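PDB 6RIW: ORF10 from Moritella marina, which probably condenses acyl units in polyunsaturated fatty acid synthesis, this chain being the ketosynthase-chain length factor didomain of the longer PfaC protein. Local coordinates for residues K47-K57 and R594-E602; S604-L612 and Q935-Q946. One frame throughout, in Å; residues are numbered along the deposited sequence.

Contact 1. Residues K47-K57 and R594-E602; sequences KYTANKGDTDK and RVNLTTQIE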
ATOM      1  N   LYS A  47      25.849  12.100  -9.250  1.00 21.83           N
ATOM      2  CA  LYS A  47      26.616  11.510  -8.149  1.00 23.27           C
ATOM      3  C   LYS A  47      26.163  10.093  -7.807  1.00 20.73           C
ATOM      4  O   LYS A  47      26.874   9.386  -7.083  1.00 19.63           O
ATOM      5  CB  LYS A  47      26.506  12.381  -6.893  1.00 21.15           C
ATOM      6  CG  LYS A  47      27.187  13.731  -7.015  1.00 23.03           C
ATOM      7  CD  LYS A  47      28.668  13.616  -6.679  1.00 27.75           C
ATOM      8  CE  LYS A  47      29.408  14.928  -6.945  1.00 33.96           C
ATOM      9  NZ  LYS A  47      30.880  14.742  -6.790  1.00 33.00           N
ATOM     10  N   TYR A  48      24.980   9.690  -8.258  1.00 22.81           N
ATOM     11  CA  TYR A  48      24.432   8.377  -7.941  1.00 21.23           C
ATOM     12  C   TYR A  48      24.298   7.505  -9.178  1.00 23.18           C
ATOM     13  O   TYR A  48      23.698   6.424  -9.097  1.00 21.93           O
ATOM     14  CB  TYR A  48      23.075   8.530  -7.231  1.00 17.95           C
ATOM     15  CG  TYR A  48      23.251   9.078  -5.836  1.00 18.60           C
ATOM     16  CD1 TYR A  48      23.307  10.447  -5.612  1.00 17.78           C
ATOM     17  CD2 TYR A  48      23.431   8.221  -4.746  1.00 20.82           C
ATOM     18  CE1 TYR A  48      23.503  10.955  -4.333  1.00 18.99           C
ATOM     19  CE2 TYR A  48      23.648   8.723  -3.454  1.00 17.25           C
ATOM     20  CZ  TYR A  48      23.675  10.095  -3.261  1.00 19.09           C
ATOM     21  OH  TYR A  48      23.858  10.629  -1.995  1.00 20.97           O
ATOM     22  N   THR A  49      24.832   7.951 -10.318  1.00 21.07           N
ATOM     23  CA  THR A  49      24.712   7.243 -11.588  1.00 24.49           C
ATOM     24  C   THR A  49      26.019   6.517 -11.893  1.00 28.06           C
ATOM     25  O   THR A  49      27.102   7.108 -11.808  1.00 28.07           O
ATOM     26  CB  THR A  49      24.373   8.216 -12.729  1.00 23.23           C
ATOM     27  OG1 THR A  49      23.155   8.929 -12.433  1.00 23.92           O
ATOM     28  CG2 THR A  49      24.195   7.468 -14.053  1.00 25.55           C
ATOM     29  N   ALA A  50      25.917   5.236 -12.238  1.00 25.50           N
ATOM     30  CA  ALA A  50      27.080   4.476 -12.685  1.00 27.75           C
ATOM     31  C   ALA A  50      26.635   3.402 -13.667  1.00 29.22           C
ATOM     32  O   ALA A  50      25.656   3.593 -14.395  1.00 31.79           O
ATOM     33  CB  ALA A  50      27.808   3.866 -11.490  1.00 30.52           C
ATOM     34  N   ASN A  51      27.313   2.262 -13.684  1.00 29.66           N
ATOM     35  CA  ASN A  51      26.945   1.152 -14.549  1.00 32.14           C
ATOM     36  C   ASN A  51      26.107   0.120 -13.798  1.00 32.72           C
ATOM     37  O   ASN A  51      26.061   0.079 -12.562  1.00 29.55           O
ATOM     38  CB  ASN A  51      28.195   0.475 -15.130  1.00 34.78           C
ATOM     39  CG  ASN A  51      29.140   1.463 -15.796  1.00 40.22           C
ATOM     40  OD1 ASN A  51      30.258   1.691 -15.324  1.00 43.55           O
ATOM     41  ND2 ASN A  51      28.694   2.054 -16.892  1.00 38.59           N
ATOM     42  N   LYS A  52      25.456  -0.737 -14.584  1.00 29.76           N
ATOM     43  CA  LYS A  52      24.696  -1.855 -14.042  1.00 30.91           C
ATOM     44  C   LYS A  52      25.583  -2.738 -13.175  1.00 33.93           C
ATOM     45  O   LYS A  52      26.720  -3.049 -13.538  1.00 30.53           O
ATOM     46  CB  LYS A  52      24.095  -2.680 -15.183  1.00 32.46           C
ATOM     47  CG  LYS A  52      23.337  -3.903 -14.729  1.00 30.79           C
ATOM     48  CD  LYS A  52      22.179  -4.167 -15.656  1.00 33.86           C
ATOM     49  CE  LYS A  52      22.665  -4.298 -17.081  1.00 38.50           C
ATOM     50  NZ  LYS A  52      23.757  -5.307 -17.165  1.00 42.69           N
ATOM     51  N   GLY A  53      25.057  -3.132 -12.015  1.00 28.54           N
ATOM     52  CA  GLY A  53      25.806  -3.931 -11.070  1.00 30.93           C
ATOM     53  C   GLY A  53      26.582  -3.147 -10.032  1.00 31.92           C
ATOM     54  O   GLY A  53      27.127  -3.762  -9.105  1.00 35.74           O
ATOM     55  N   ASP A  54      26.640  -1.815 -10.141  1.00 28.94           N
ATOM     56  CA  ASP A  54      27.409  -1.002  -9.205  1.00 27.67           C
ATOM     57  C   ASP A  54      26.587  -0.706  -7.955  1.00 29.37           C
ATOM     58  O   ASP A  54      25.436  -0.272  -8.047  1.00 24.14           O
ATOM     59  CB  ASP A  54      27.850   0.304  -9.866  1.00 28.28           C
ATOM     60  CG  ASP A  54      28.914   0.086 -10.941  1.00 35.66           C
ATOM     61  OD1 ASP A  54      29.420  -1.054 -11.054  1.00 39.31           O
ATOM     62  OD2 ASP A  54      29.237   1.048 -11.676  1.00 35.10           O
ATOM     63  N   THR A  55      27.190  -0.918  -6.791  1.00 27.99           N
ATOM     64  CA  THR A  55      26.459  -0.819  -5.529  1.00 29.41           C
ATOM     65  C   THR A  55      26.097   0.626  -5.200  1.00 26.05           C
ATOM     66  O   THR A  55      26.917   1.534  -5.352  1.00 24.05           O
ATOM     67  CB  THR A  55      27.302  -1.390  -4.388  1.00 32.58           C
ATOM     68  OG1 THR A  55      27.848  -2.658  -4.770  1.00 36.30           O
ATOM     69  CG2 THR A  55      26.450  -1.563  -3.145  1.00 28.92           C
ATOM     70  N   ASP A  56      24.873   0.819  -4.697  1.00 26.26           N
ATOM     71  CA  ASP A  56      24.344   2.130  -4.295  1.00 23.50           C
ATOM     72  C   ASP A  56      24.317   3.114  -5.464  1.00 22.93           C
ATOM     73  O   ASP A  56      24.408   4.327  -5.259  1.00 21.68           O
ATOM     74  CB  ASP A  56      25.113   2.739  -3.114  1.00 22.46           C
ATOM     75  CG  ASP A  56      25.203   1.799  -1.896  1.00 26.69           C
ATOM     76  OD1 ASP A  56      24.225   1.097  -1.564  1.00 23.07           O
ATOM     77  OD2 ASP A  56      26.273   1.765  -1.264  1.00 27.02           O
ATOM     78  N   LYS A  57      24.155   2.604  -6.692  1.00 22.10           N
ATOM     79  CA  LYS A  57      24.085   3.427  -7.895  1.00 21.61           C
ATOM     80  C   LYS A  57      22.913   2.977  -8.762  1.00 22.32           C
ATOM     81  O   LYS A  57      22.556   1.797  -8.780  1.00 24.36           O
ATOM     82  CB  LYS A  57      25.383   3.326  -8.728  1.00 22.31           C
ATOM     83  CG  LYS A  57      26.643   3.642  -7.978  1.00 22.73           C
ATOM     84  CD  LYS A  57      26.789   5.137  -7.780  1.00 24.39           C
ATOM     85  CE  LYS A  57      28.168   5.457  -7.221  1.00 25.77           C
ATOM     86  NZ  LYS A  57      28.252   6.846  -6.710  1.00 34.58           N
ATOM     87  N   ARG A 594      21.186   4.768   4.217  1.00 11.57           N
ATOM     88  CA  ARG A 594      22.517   4.295   3.828  1.00 13.60           C
ATOM     89  C   ARG A 594      23.002   4.961   2.538  1.00 14.84           C
ATOM     90  O   ARG A 594      24.104   5.525   2.477  1.00 12.41           O
ATOM     91  CB  ARG A 594      22.479   2.772   3.666  1.00 16.43           C
ATOM     92  CG  ARG A 594      23.695   2.164   2.953  1.00 16.52           C
ATOM     93  CD  ARG A 594      23.416   0.834   2.236  1.00 19.33           C
ATOM     94  NE  ARG A 594      24.525   0.589   1.311  1.00 20.93           N
ATOM     95  CZ  ARG A 594      25.655  -0.031   1.633  1.00 20.58           C
ATOM     96  NH1 ARG A 594      25.815  -0.527   2.846  1.00 17.92           N
ATOM     97  NH2 ARG A 594      26.628  -0.151   0.730  1.00 22.13           N
ATOM     98  N   VAL A 595      22.191   4.907   1.498  1.00 11.13           N
ATOM     99  CA  VAL A 595      22.649   5.277   0.157  1.00 13.14           C
ATOM    100  C   VAL A 595      23.089   6.737   0.111  1.00 13.96           C
ATOM    101  O   VAL A 595      24.108   7.084  -0.510  1.00 14.14           O
ATOM    102  CB  VAL A 595      21.537   4.986  -0.863  1.00 14.90           C
ATOM    103  CG1 VAL A 595      21.801   5.703  -2.158  1.00 17.30           C
ATOM    104  CG2 VAL A 595      21.395   3.462  -1.067  1.00 17.08           C
ATOM    105  N   ASN A 596      22.362   7.605   0.807  1.00 12.71           N
ATOM    106  CA  ASN A 596      22.600   9.045   0.697  1.00 14.45           C
ATOM    107  C   ASN A 596      23.911   9.469   1.351  1.00 14.64           C
ATOM    108  O   ASN A 596      24.405  10.573   1.074  1.00 13.92           O
ATOM    109  CB  ASN A 596      21.418   9.790   1.317  1.00 12.49           C
ATOM    110  CG  ASN A 596      21.098  11.084   0.605  1.00 17.17           C
ATOM    111  OD1 ASN A 596      19.942  11.340   0.264  1.00 14.81           O
ATOM    112  ND2 ASN A 596      22.114  11.944   0.428  1.00 15.32           N
ATOM    113  N   LEU A 597      24.506   8.613   2.183  1.00 11.82           N
ATOM    114  CA  LEU A 597      25.774   8.979   2.799  1.00 15.05           C
ATOM    115  C   LEU A 597      26.876   9.194   1.758  1.00 15.92           C
ATOM    116  O   LEU A 597      27.879   9.824   2.082  1.00 17.11           O
ATOM    117  CB  LEU A 597      26.198   7.925   3.827  1.00 16.56           C
ATOM    118  CG  LEU A 597      25.297   7.897   5.072  1.00 11.99           C
ATOM    119  CD1 LEU A 597      25.648   6.685   5.961  1.00 16.38           C
ATOM    120  CD2 LEU A 597      25.466   9.167   5.852  1.00 15.14           C
ATOM    121  N   THR A 598      26.706   8.677   0.532  1.00 17.13           N
ATOM    122  CA  THR A 598      27.602   8.988  -0.593  1.00 20.11           C
ATOM    123  C   THR A 598      27.902  10.484  -0.702  1.00 20.11           C
ATOM    124  O   THR A 598      29.063  10.911  -0.710  1.00 18.44           O
ATOM    125  CB  THR A 598      26.978   8.499  -1.908  1.00 21.27           C
ATOM    126  OG1 THR A 598      26.974   7.068  -1.926  1.00 28.24           O
ATOM    127  CG2 THR A 598      27.776   9.012  -3.114  1.00 25.90           C
ATOM    128  N   THR A 599      26.864  11.298  -0.821  1.00 17.06           N
ATOM    129  CA  THR A 599      27.111  12.724  -0.959  1.00 16.99           C
ATOM    130  C   THR A 599      27.185  13.413   0.383  1.00 17.57           C
ATOM    131  O   THR A 599      27.854  14.446   0.499  1.00 17.86           O
ATOM    132  CB  THR A 599      26.030  13.383  -1.828  1.00 18.50           C
ATOM    133  OG1 THR A 599      24.728  12.995  -1.367  1.00 18.56           O
ATOM    134  CG2 THR A 599      26.196  12.959  -3.286  1.00 19.33           C
ATOM    135  N   GLN A 600      26.538  12.864   1.416  1.00 13.05           N
ATOM    136  CA  GLN A 600      26.661  13.479   2.737  1.00 14.57           C
ATOM    137  C   GLN A 600      28.103  13.455   3.232  1.00 15.47           C
ATOM    138  O   GLN A 600      28.594  14.459   3.766  1.00 16.22           O
ATOM    139  CB  GLN A 600      25.758  12.783   3.746  1.00 13.11           C
ATOM    140  CG  GLN A 600      24.309  13.107   3.531  1.00 14.45           C
ATOM    141  CD  GLN A 600      23.451  12.257   4.409  1.00 15.58           C
ATOM    142  OE1 GLN A 600      22.990  11.194   3.978  1.00 13.29           O
ATOM    143  NE2 GLN A 600      23.260  12.691   5.667  1.00 14.45           N
ATOM    144  N   ILE A 601      28.799  12.326   3.065  1.00 14.64           N
ATOM    145  CA  ILE A 601      30.178  12.242   3.555  1.00 15.72           C
ATOM    146  C   ILE A 601      31.107  13.044   2.649  1.00 13.27           C
ATOM    147  O   ILE A 601      32.007  13.742   3.126  1.00 14.07           O
ATOM    148  CB  ILE A 601      30.639  10.773   3.654  1.00 18.32           C
ATOM    149  CG1 ILE A 601      29.774   9.982   4.645  1.00 21.84           C
ATOM    150  CG2 ILE A 601      32.106  10.713   4.061  1.00 18.04           C
ATOM    151  CD1 ILE A 601      30.061  10.282   6.071  1.00 24.71           C
ATOM    152  N   GLU A 602      30.900  12.969   1.336  1.00 15.60           N
ATOM    153  CA  GLU A 602      31.721  13.783   0.436  1.00 17.91           C
ATOM    154  C   GLU A 602      31.606  15.263   0.784  1.00 16.70           C
ATOM    155  O   GLU A 602      32.622  15.963   0.916  1.00 16.82           O
ATOM    156  CB  GLU A 602      31.334  13.534  -1.023  1.00 19.68           C
ATOM    157  CG  GLU A 602      32.177  14.346  -2.004  1.00 22.94           C
ATOM    158  CD  GLU A 602      31.801  14.112  -3.463  1.00 32.38           C
ATOM    159  OE1 GLU A 602      30.591  14.059  -3.795  1.00 33.34           O
ATOM    160  OE2 GLU A 602      32.732  13.999  -4.290  1.00 43.64           O
TER
HETATM  161  O   HOH W   1      26.414   5.844  -4.560  1.00 29.44           O
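Tyr48 holds its ring anti to its carbonyl carbon (chi1 -70°), which carries the phenol to Thr599, where OG1 between backbone N and carbonyl carbon (chi1 50°) turns the hydroxyl to Tyr48 OH and methyl CG2 to the ring. Tyr48 OH and Thr599 OG1 form a short 2.6 Å hydrogen bond in which either may donate. A tyrosine suits because its ring is also apolar: Thr599 CG2 packs 3.5 Å from Tyr48 CE1 and Val595 CG1 3.8 Å from Tyr48 CE2, while Val595 O faces the ring edge. Arginine and aspartate suit the other end, since NE and NH2 can each meet one carboxylate oxygen: Arg594 NE reaches Asp56 OD1 at 2.9 Å, nearly straight at 167°, and Arg594 NH2 the syn lone pair of Asp56 OD2 at 2.8 Å. Exposed Lys47 NZ forms a salt bridge with Glu602 OE1 at 3.1 Å. A water links Asp56 O, Lys57 NZ and Thr598 OG1. Lys625 of helix 614-628 gives Asp56 a second cation and bonds Thr598. The loop between helix 38-41 and strand 62-64, in the first ketosynthase-family region, docks on helices 589-595 and 597-608 of the second, joining the didomain's halves beside Met233 of helix 228-237.

Contact 2. Residues S604-L612 and Q935-Q946; sequences SLLQQGINL and QFAGKHLNKVNQ
Gln608 reaches over to Leu941, Asn942 and Val944, and each part of it finds a partner. Its CB lies 3.6 Å from Asn942 O. With CG anti to the carbonyl carbon (chi1 -65°) and the chain extended beyond it, the amide is carried across to that same oxygen; CG itself lies close to Asn942 O and packs 3.5 Å from Val944 CG1, and CD comes near Leu941 CD1. At the tip Gln608 NE2 donates to Asn942 O at 2.9 Å and also bonds Asp152 O, while OE1 touches Leu941 CD1 and accepts from Gln154 N. A glutamine fits because one amide can give and take, so both ends of this buried group are satisfied. Its backbone carbonyl accepts from Asn942 N, and a water joins that oxygen to His940 O. Asn942 ND2 donates to the preceding carbonyl, Gln607 O, at 2.9 Å and 166°, as the helix stops in a Schellman motif at Gly609, whose positive phi suits glycine. Gln607 OE1 takes the N-H of Asn945, almost straight at 172°. Beyond the turn, branched Ile610 lays CG2 over one face of Phe936, 4.0 Å from the ring centroid, a CH-pi contact; Leu605 CD2 meets the ring edge. The irregular chain after helix 929-934 runs past the C-terminal end of helix 597-608, while Leu605 and Leu612 touch Leu620 of helix 614-628.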
ATOM      1  N   SER A 604      30.698  16.639   3.623  1.00 14.46           N
ATOM      2  CA  SER A 604      31.285  16.907   4.927  1.00 12.89           C
ATOM      3  C   SER A 604      32.798  17.063   4.829  1.00 14.89           C
ATOM      4  O   SER A 604      33.373  18.003   5.387  1.00 16.64           O
ATOM      5  CB  SER A 604      30.932  15.766   5.887  1.00 14.76           C
ATOM      6  OG  SER A 604      29.643  15.949   6.427  1.00 19.28           O
ATOM      7  N   LEU A 605      33.461  16.108   4.179  1.00 12.72           N
ATOM      8  CA  LEU A 605      34.916  16.163   4.040  1.00 17.27           C
ATOM      9  C   LEU A 605      35.355  17.419   3.304  1.00 18.93           C
ATOM     10  O   LEU A 605      36.317  18.088   3.710  1.00 17.97           O
ATOM     11  CB  LEU A 605      35.414  14.936   3.291  1.00 16.80           C
ATOM     12  CG  LEU A 605      35.218  13.624   4.048  1.00 18.71           C
ATOM     13  CD1 LEU A 605      35.428  12.492   3.050  1.00 20.37           C
ATOM     14  CD2 LEU A 605      36.187  13.543   5.228  1.00 19.55           C
ATOM     15  N   LEU A 606      34.661  17.748   2.212  1.00 17.01           N
ATOM     16  CA  LEU A 606      34.974  18.964   1.471  1.00 18.84           C
ATOM     17  C   LEU A 606      34.796  20.193   2.348  1.00 19.55           C
ATOM     18  O   LEU A 606      35.720  20.999   2.517  1.00 19.86           O
ATOM     19  CB  LEU A 606      34.078  19.044   0.227  1.00 20.49           C
ATOM     20  CG  LEU A 606      34.578  19.934  -0.910  1.00 26.81           C
ATOM     21  CD1 LEU A 606      35.926  19.450  -1.387  1.00 26.26           C
ATOM     22  CD2 LEU A 606      33.563  19.920  -2.035  1.00 31.88           C
ATOM     23  N   GLN A 607      33.607  20.359   2.921  1.00 16.24           N
ATOM     24  CA  GLN A 607      33.324  21.602   3.615  1.00 16.32           C
ATOM     25  C   GLN A 607      34.195  21.771   4.842  1.00 18.61           C
ATOM     26  O   GLN A 607      34.554  22.905   5.180  1.00 19.21           O
ATOM     27  CB  GLN A 607      31.847  21.687   3.984  1.00 17.35           C
ATOM     28  CG  GLN A 607      30.979  21.960   2.762  1.00 18.24           C
ATOM     29  CD  GLN A 607      29.516  21.763   3.024  1.00 19.69           C
ATOM     30  OE1 GLN A 607      29.025  21.997   4.128  1.00 21.60           O
ATOM     31  NE2 GLN A 607      28.792  21.348   1.991  1.00 25.17           N
ATOM     32  N   GLN A 608      34.566  20.669   5.512  1.00 15.74           N
ATOM     33  CA  GLN A 608      35.325  20.825   6.742  1.00 15.56           C
ATOM     34  C   GLN A 608      36.818  20.979   6.491  1.00 16.05           C
ATOM     35  O   GLN A 608      37.552  21.292   7.434  1.00 17.47           O
ATOM     36  CB  GLN A 608      35.069  19.644   7.685  1.00 15.02           C
ATOM     37  CG  GLN A 608      33.601  19.614   8.167  1.00 14.05           C
ATOM     38  CD  GLN A 608      33.456  19.002   9.551  1.00 15.21           C
ATOM     39  OE1 GLN A 608      33.500  17.796   9.690  1.00 17.01           O
ATOM     40  NE2 GLN A 608      33.255  19.837  10.572  1.00 16.20           N
ATOM     41  N   GLY A 609      37.269  20.754   5.266  1.00 16.42           N
ATOM     42  CA  GLY A 609      38.632  21.056   4.887  1.00 18.51           C
ATOM     43  C   GLY A 609      39.590  19.896   4.957  1.00 20.88           C
ATOM     44  O   GLY A 609      40.807  20.119   4.980  1.00 18.73           O
ATOM     45  N   ILE A 610      39.095  18.664   4.977  1.00 22.90           N
ATOM     46  CA  ILE A 610      39.950  17.485   5.084  1.00 25.79           C
ATOM     47  C   ILE A 610      39.962  16.792   3.731  1.00 24.29           C
ATOM     48  O   ILE A 610      38.946  16.230   3.295  1.00 27.78           O
ATOM     49  CB  ILE A 610      39.480  16.541   6.192  1.00 27.47           C
ATOM     50  CG1 ILE A 610      39.494  17.274   7.531  1.00 25.51           C
ATOM     51  CG2 ILE A 610      40.371  15.291   6.230  1.00 28.40           C
ATOM     52  CD1 ILE A 610      40.881  17.714   8.012  1.00 26.57           C
ATOM     53  N   ASN A 611      41.110  16.825   3.062  1.00 22.14           N
ATOM     54  CA  ASN A 611      41.241  16.336   1.693  1.00 23.91           C
ATOM     55  C   ASN A 611      41.772  14.908   1.773  1.00 27.87           C
ATOM     56  O   ASN A 611      42.979  14.681   1.791  1.00 28.98           O
ATOM     57  CB  ASN A 611      42.165  17.242   0.870  1.00 26.87           C
ATOM     58  CG  ASN A 611      42.389  16.727  -0.556  1.00 34.00           C
ATOM     59  OD1 ASN A 611      41.500  16.113  -1.163  1.00 36.42           O
ATOM     60  ND2 ASN A 611      43.578  16.993  -1.106  1.00 33.88           N
ATOM     61  N   LEU A 612      40.859  13.940   1.840  1.00 25.26           N
ATOM     62  CA  LEU A 612      41.241  12.539   1.744  1.00 27.75           C
ATOM     63  C   LEU A 612      41.423  12.137   0.285  1.00 26.50           C
ATOM     64  O   LEU A 612      40.885  12.773  -0.627  1.00 25.41           O
ATOM     65  CB  LEU A 612      40.176  11.642   2.378  1.00 22.99           C
ATOM     66  CG  LEU A 612      39.821  11.884   3.830  1.00 24.54           C
ATOM     67  CD1 LEU A 612      38.789  10.848   4.260  1.00 23.13           C
ATOM     68  CD2 LEU A 612      41.074  11.804   4.688  1.00 27.74           C
ATOM     69  N   GLN A 935      44.995  11.939   9.281  1.00 35.87           N
ATOM     70  CA  GLN A 935      44.671  13.095   8.459  1.00 36.64           C
ATOM     71  C   GLN A 935      43.750  14.085   9.164  1.00 36.31           C
ATOM     72  O   GLN A 935      43.535  15.190   8.648  1.00 33.15           O
ATOM     73  CB  GLN A 935      44.021  12.622   7.169  1.00 35.78           C
ATOM     74  CG  GLN A 935      44.989  11.991   6.207  1.00 40.57           C
ATOM     75  CD  GLN A 935      45.680  13.032   5.375  1.00 44.16           C
ATOM     76  OE1 GLN A 935      46.762  13.498   5.723  1.00 49.42           O
ATOM     77  NE2 GLN A 935      45.045  13.431   4.277  1.00 44.03           N
ATOM     78  N   PHE A 936      43.177  13.702  10.304  1.00 32.32           N
ATOM     79  CA  PHE A 936      42.312  14.571  11.087  1.00 28.88           C
ATOM     80  C   PHE A 936      42.999  15.106  12.335  1.00 28.99           C
ATOM     81  O   PHE A 936      42.579  16.142  12.857  1.00 25.71           O
ATOM     82  CB  PHE A 936      41.039  13.811  11.519  1.00 24.88           C
ATOM     83  CG  PHE A 936      39.900  13.855  10.514  1.00 25.77           C
ATOM     84  CD1 PHE A 936      39.780  12.887   9.536  1.00 23.63           C
ATOM     85  CD2 PHE A 936      38.927  14.846  10.590  1.00 24.37           C
ATOM     86  CE1 PHE A 936      38.743  12.918   8.624  1.00 26.54           C
ATOM     87  CE2 PHE A 936      37.864  14.876   9.690  1.00 23.60           C
ATOM     88  CZ  PHE A 936      37.769  13.911   8.704  1.00 23.98           C
ATOM     89  N   ALA A 937      44.045  14.431  12.810  1.00 32.33           N
ATOM     90  CA  ALA A 937      44.616  14.714  14.121  1.00 30.38           C
ATOM     91  C   ALA A 937      45.086  16.160  14.230  1.00 30.16           C
ATOM     92  O   ALA A 937      45.810  16.659  13.363  1.00 31.78           O
ATOM     93  CB  ALA A 937      45.785  13.763  14.393  1.00 29.25           C
ATOM     94  N   GLY A 938      44.657  16.832  15.299  1.00 30.19           N
ATOM     95  CA  GLY A 938      45.092  18.182  15.617  1.00 30.64           C
ATOM     96  C   GLY A 938      44.647  19.273  14.664  1.00 33.54           C
ATOM     97  O   GLY A 938      45.062  20.419  14.839  1.00 35.17           O
ATOM     98  N   LYS A 939      43.812  18.972  13.669  1.00 27.27           N
ATOM     99  CA  LYS A 939      43.415  19.966  12.677  1.00 27.87           C
ATOM    100  C   LYS A 939      42.258  20.831  13.174  1.00 27.46           C
ATOM    101  O   LYS A 939      41.466  20.422  14.028  1.00 25.63           O
ATOM    102  CB  LYS A 939      43.025  19.289  11.363  1.00 29.50           C
ATOM    103  CG  LYS A 939      44.087  18.364  10.811  1.00 32.64           C
ATOM    104  CD  LYS A 939      45.117  19.125   9.986  1.00 39.70           C
ATOM    105  CE  LYS A 939      45.812  18.209   8.971  1.00 37.71           C
ATOM    106  NZ  LYS A 939      44.967  17.979   7.754  1.00 46.30           N
ATOM    107  N   HIS A 940      42.177  22.050  12.641  1.00 25.13           N
ATOM    108  CA  HIS A 940      40.987  22.878  12.788  1.00 23.21           C
ATOM    109  C   HIS A 940      40.042  22.556  11.637  1.00 22.96           C
ATOM    110  O   HIS A 940      40.432  22.675  10.471  1.00 23.25           O
ATOM    111  CB  HIS A 940      41.349  24.361  12.781  1.00 28.24           C
ATOM    112  CG  HIS A 940      42.188  24.778  13.954  1.00 38.20           C
ATOM    113  ND1 HIS A 940      43.559  24.618  13.987  1.00 43.80           N
ATOM    114  CD2 HIS A 940      41.847  25.345  15.139  1.00 39.79           C
ATOM    115  CE1 HIS A 940      44.028  25.069  15.138  1.00 42.47           C
ATOM    116  NE2 HIS A 940      43.011  25.516  15.854  1.00 46.71           N
ATOM    117  N   LEU A 941      38.816  22.130  11.953  1.00 18.77           N
ATOM    118  CA  LEU A 941      37.801  21.872  10.931  1.00 17.49           C
ATOM    119  C   LEU A 941      36.911  23.095  10.759  1.00 16.96           C
ATOM    120  O   LEU A 941      36.571  23.759  11.741  1.00 19.05           O
ATOM    121  CB  LEU A 941      36.921  20.671  11.307  1.00 18.90           C
ATOM    122  CG  LEU A 941      37.634  19.365  11.677  1.00 18.29           C
ATOM    123  CD1 LEU A 941      36.663  18.183  11.829  1.00 17.00           C
ATOM    124  CD2 LEU A 941      38.709  19.055  10.634  1.00 21.86           C
ATOM    125  N   ASN A 942      36.509  23.372   9.518  1.00 15.47           N
ATOM    126  CA  ASN A 942      35.436  24.333   9.292  1.00 15.47           C
ATOM    127  C   ASN A 942      34.094  23.716   9.683  1.00 19.01           C
ATOM    128  O   ASN A 942      33.889  22.512   9.561  1.00 16.29           O
ATOM    129  CB  ASN A 942      35.340  24.754   7.823  1.00 15.70           C
ATOM    130  CG  ASN A 942      36.672  25.017   7.188  1.00 19.27           C
ATOM    131  OD1 ASN A 942      37.502  25.739   7.740  1.00 19.25           O
ATOM    132  ND2 ASN A 942      36.879  24.443   6.003  1.00 16.24           N
ATOM    133  N   LYS A 943      33.171  24.557  10.138  1.00 17.50           N
ATOM    134  CA  LYS A 943      31.798  24.091  10.307  1.00 20.23           C
ATOM    135  C   LYS A 943      31.166  23.837   8.941  1.00 21.49           C
ATOM    136  O   LYS A 943      31.427  24.564   7.975  1.00 19.38           O
ATOM    137  CB  LYS A 943      30.983  25.114  11.100  1.00 20.83           C
ATOM    138  CG  LYS A 943      31.447  25.275  12.546  1.00 25.83           C
ATOM    139  CD  LYS A 943      30.260  25.459  13.487  1.00 38.84           C
ATOM    140  CE  LYS A 943      30.390  26.752  14.283  1.00 37.34           C
ATOM    141  NZ  LYS A 943      31.723  26.835  14.942  1.00 38.52           N
ATOM    142  N   VAL A 944      30.345  22.774   8.846  1.00 18.17           N
ATOM    143  CA  VAL A 944      29.615  22.541   7.605  1.00 17.44           C
ATOM    144  C   VAL A 944      28.494  23.563   7.469  1.00 17.69           C
ATOM    145  O   VAL A 944      28.008  24.155   8.445  1.00 17.83           O
ATOM    146  CB  VAL A 944      29.041  21.117   7.515  1.00 18.03           C
ATOM    147  CG1 VAL A 944      30.162  20.112   7.515  1.00 17.57           C
ATOM    148  CG2 VAL A 944      28.080  20.873   8.676  1.00 16.57           C
ATOM    149  N   ASN A 945      28.051  23.730   6.236  1.00 18.11           N
ATOM    150  CA  ASN A 945      26.992  24.687   5.961  1.00 22.03           C
ATOM    151  C   ASN A 945      25.638  24.193   6.465  1.00 19.60           C
ATOM    152  O   ASN A 945      24.845  24.976   7.003  1.00 18.01           O
ATOM    153  CB  ASN A 945      26.938  24.953   4.462  1.00 20.20           C
ATOM    154  CG  ASN A 945      26.037  26.108   4.130  1.00 23.79           C
ATOM    155  OD1 ASN A 945      26.183  27.208   4.687  1.00 21.12           O
ATOM    156  ND2 ASN A 945      25.072  25.868   3.236  1.00 22.87           N
ATOM    157  N   GLN A 946      25.353  22.904   6.297  1.00 18.43           N
ATOM    158  CA  GLN A 946      24.054  22.342   6.683  1.00 18.41           C
ATOM    159  C   GLN A 946      24.267  21.061   7.475  1.00 15.21           C
ATOM    160  O   GLN A 946      24.332  19.971   6.897  1.00 17.84           O
ATOM    161  CB  GLN A 946      23.178  22.081   5.460  1.00 18.93           C
ATOM    162  CG  GLN A 946      21.757  21.654   5.824  1.00 21.80           C
ATOM    163  CD  GLN A 946      21.120  22.561   6.854  1.00 23.44           C
ATOM    164  OE1 GLN A 946      21.140  22.284   8.061  1.00 24.02           O
ATOM    165  NE2 GLN A 946      20.557  23.664   6.386  1.00 25.22           N
TER
HETATM  166  O   HOH W   2      26.566  21.211   4.438  1.00 25.15           O
HETATM  167  O   HOH W   3      40.275  22.200   7.889  1.00 26.86           O

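How the contacts relate
Helix 597-608 serves both contacts, which follow one another along the chain with centres about 21 Å apart. Contact 1 uses its N-terminal part, together with helix 589-595, against the loop 47-57; contact 2 takes its C-terminal end, against 935-946. The segments adjoin in the sequence along the helix. Helix 614-628 touches both: Lys625 and Asp626 meet the charged pair of contact 1, whereas Leu620 packs on Leu605 and Leu612 in contact 2. Gln600 and Ser604, one turn apart, are bonded to Thr156 and Gln154 of the other ketosynthase-like region. The centres of contacts 1 and 2 lie about 27 and 42 Å from the centre of the chain, on the same side of it, and away from the magnesium site of Met1 and Lys286.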